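Local coordinates for protein farnesyl pyrophosphate synthase (Pseudomonas aeruginosa, PDB 3ZOU) that probably condenses geranyl diphosphate with isopentenyl diphosphate to make the fifteen-carbon isoprenoid precursor farnesyl diphosphate, at residues 6-10 and 50-54. Residues are numbered along the deposited sequence; the frame is centred on the assembly and turned at random.
With 6H6 (3-(2-oxo-1,3-benzoxazol-3(2H)-yl)propanoic acid), chain G.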
loop_
_atom_site.group_PDB
_atom_site.type_symbol
_atom_site.label_atom_id
_atom_site.label_comp_id
_atom_site.label_asym_id
_atom_site.label_seq_id
_atom_site.Cartn_x
_atom_site.Cartn_y
_atom_site.Cartn_z
ATOM N N TYR A 6 4.010 -21.570 -21.365
ATOM C CA TYR A 6 2.992 -21.121 -20.453
ATOM C C TYR A 6 3.502 -19.806 -19.816
ATOM O O TYR A 6 2.739 -18.832 -19.670
ATOM C CB TYR A 6 2.694 -22.180 -19.373
ATOM C CG TYR A 6 1.490 -21.867 -18.532
ATOM C CD1 TYR A 6 0.220 -22.214 -18.926
ATOM C CD2 TYR A 6 1.615 -21.179 -17.320
ATOM C CE1 TYR A 6 -0.933 -21.901 -18.201
ATOM C CE2 TYR A 6 0.484 -20.853 -16.595
ATOM C CZ TYR A 6 -0.769 -21.205 -16.984
ATOM O OH TYR A 6 -1.871 -20.883 -16.294
ATOM N N GLN A 7 4.760 -19.799 -19.429
ATOM C CA GLN A 7 5.381 -18.603 -18.833
ATOM C C GLN A 7 5.341 -17.403 -19.812
ATOM O O GLN A 7 4.932 -16.278 -19.462
ATOM C CB GLN A 7 6.790 -18.889 -18.391
ATOM C CG GLN A 7 7.543 -17.734 -17.825
ATOM C CD GLN A 7 8.133 -16.769 -18.841
ATOM O OE1 GLN A 7 8.571 -17.168 -19.927
ATOM N NE2 GLN A 7 8.214 -15.476 -18.472
ATOM N N ALA A 8 5.663 -17.662 -21.069
ATOM C CA ALA A 8 5.604 -16.585 -22.075
ATOM C C ALA A 8 4.204 -16.037 -22.272
ATOM O O ALA A 8 4.043 -14.828 -22.414
ATOM C CB ALA A 8 6.211 -17.046 -23.393
ATOM N N ARG A 9 3.186 -16.894 -22.298
ATOM C CA ARG A 9 1.790 -16.469 -22.428
ATOM C C ARG A 9 1.325 -15.621 -21.222
ATOM O O ARG A 9 0.660 -14.568 -21.381
ATOM C CB ARG A 9 0.830 -17.645 -22.580
ATOM C CG ARG A 9 0.781 -18.249 -23.971
ATOM C CD ARG A 9 -0.555 -19.001 -24.226
ATOM N NE ARG A 9 -1.096 -19.746 -23.071
ATOM C CZ ARG A 9 -1.063 -21.080 -22.886
ATOM N NH1 ARG A 9 -0.499 -21.910 -23.774
ATOM N NH2 ARG A 9 -1.614 -21.600 -21.790
ATOM N N CYS A 10 1.680 -16.073 -20.014
ATOM C CA CYS A 10 1.288 -15.296 -18.845
ATOM C C CYS A 10 2.018 -13.966 -18.836
ATOM O O CYS A 10 1.400 -12.936 -18.439
ATOM C CB CYS A 10 1.627 -16.080 -17.586
ATOM S SG CYS A 10 0.603 -17.542 -17.331
ATOM N N LEU A 50 2.157 -15.772 -13.252
ATOM C CA LEU A 50 2.063 -17.196 -13.753
ATOM C C LEU A 50 1.282 -17.989 -12.711
ATOM O O LEU A 50 0.365 -18.758 -12.968
ATOM C CB LEU A 50 3.451 -17.740 -13.956
ATOM C CG LEU A 50 3.599 -19.107 -14.711
ATOM C CD1 LEU A 50 5.030 -19.290 -15.126
ATOM C CD2 LEU A 50 3.149 -20.206 -13.819
ATOM N N LEU A 51 1.687 -17.831 -11.441
ATOM C CA LEU A 51 1.089 -18.546 -10.355
ATOM C C LEU A 51 -0.394 -18.228 -10.231
ATOM O O LEU A 51 -1.205 -19.103 -9.925
ATOM C CB LEU A 51 1.838 -18.279 -9.038
ATOM C CG LEU A 51 3.189 -19.003 -8.904
ATOM C CD1 LEU A 51 4.047 -18.434 -7.787
ATOM C CD2 LEU A 51 2.994 -20.504 -8.736
ATOM N N ALA A 52 -0.740 -16.930 -10.280
ATOM C CA ALA A 52 -2.171 -16.522 -10.184
ATOM C C ALA A 52 -2.975 -17.148 -11.329
ATOM O O ALA A 52 -4.019 -17.701 -11.076
ATOM C CB ALA A 52 -2.285 -15.007 -10.182
ATOM N N TYR A 53 -2.497 -17.028 -12.536
ATOM C CA TYR A 53 -3.239 -17.624 -13.683
ATOM C C TYR A 53 -3.323 -19.129 -13.484
ATOM O O TYR A 53 -4.384 -19.723 -13.693
ATOM C CB TYR A 53 -2.516 -17.330 -14.998
ATOM C CG TYR A 53 -2.649 -15.880 -15.402
ATOM C CD1 TYR A 53 -3.884 -15.263 -15.539
ATOM C CD2 TYR A 53 -1.534 -15.116 -15.718
ATOM C CE1 TYR A 53 -4.001 -13.958 -15.951
ATOM C CE2 TYR A 53 -1.642 -13.774 -16.073
ATOM C CZ TYR A 53 -2.892 -13.216 -16.242
ATOM O OH TYR A 53 -3.036 -11.860 -16.607
ATOM N N ALA A 54 -2.221 -19.755 -13.083
ATOM C CA ALA A 54 -2.178 -21.227 -13.052
ATOM C C ALA A 54 -3.073 -21.705 -11.932
ATOM O O ALA A 54 -3.709 -22.766 -12.048
ATOM C CB ALA A 54 -0.766 -21.759 -12.935
HETATM O O 6H6 G . 14.108 -18.175 -20.160
HETATM N N1 6H6 G . 11.360 -20.263 -17.820
HETATM O O1 6H6 G . 10.971 -22.030 -19.240
HETATM C C2 6H6 G . 10.694 -21.333 -18.242
HETATM O O2 6H6 G . 9.640 -21.545 -17.414
HETATM C C3 6H6 G . 9.692 -20.609 -16.452
HETATM C C4 6H6 G . 8.858 -20.414 -15.370
HETATM C C5 6H6 G . 9.159 -19.331 -14.550
HETATM C C6 6H6 G . 10.249 -18.509 -14.820
HETATM C C7 6H6 G . 11.082 -18.689 -15.903
HETATM C C8 6H6 G . 10.790 -19.774 -16.717
HETATM C C9 6H6 G . 12.518 -19.693 -18.495
HETATM C C10 6H6 G . 11.893 -18.837 -19.620
HETATM C C11 6H6 G . 12.898 -17.888 -20.272
HETATM O OXT 6H6 G . 12.421 -16.919 -20.909
#
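Part of the pocket that holds the fragment 6H6, the side formed by Gln7 and Leu50, lies where helix 3-19 of this mainly helical polyprenyl synthetase-family enzyme crosses helix 47-58. The segment axes pass 10.0 Å apart at 99°, almost perpendicular, so the contact is confined to a few side chains around the crossing point, where the Cys10 and Leu50 CA atoms lie 5.5 Å apart. Leu50 fits between side chains of the other helix: its CG is 3.9 Å from Tyr6 CD2, at the edge of the phenol ring, and its CD1 is 3.7 Å from Gln7 CB. Leu50 CD1 also lies 4.0 Å from 6H6 C4, and Gln7 OE1 is 3.7 Å from 6H6 C10, so both residues pack against each other and against the ligand. Cys10 points toward helix 47-58 and makes an oblique sulfur-aromatic contact, SG lying 4.8 Å from the Tyr53 ring centroid and 3.6 Å from its CD2. Tyr6 extends its ring along Leu50 until OH comes within 3.3 Å of Ala54 CA. No hydrogen bond joins the two segments; the polar ends bond to other residues, Tyr6 OH to Glu57, Gln7 NE2 to the Lys45 carbonyl and Tyr53 OH to Asp67. Tyr53 packs further along helix 3-19 on Arg13 and Val14, while helix 282-293 adjoins the crossing through Pro283 on Tyr6 and Leu284 on Ala54.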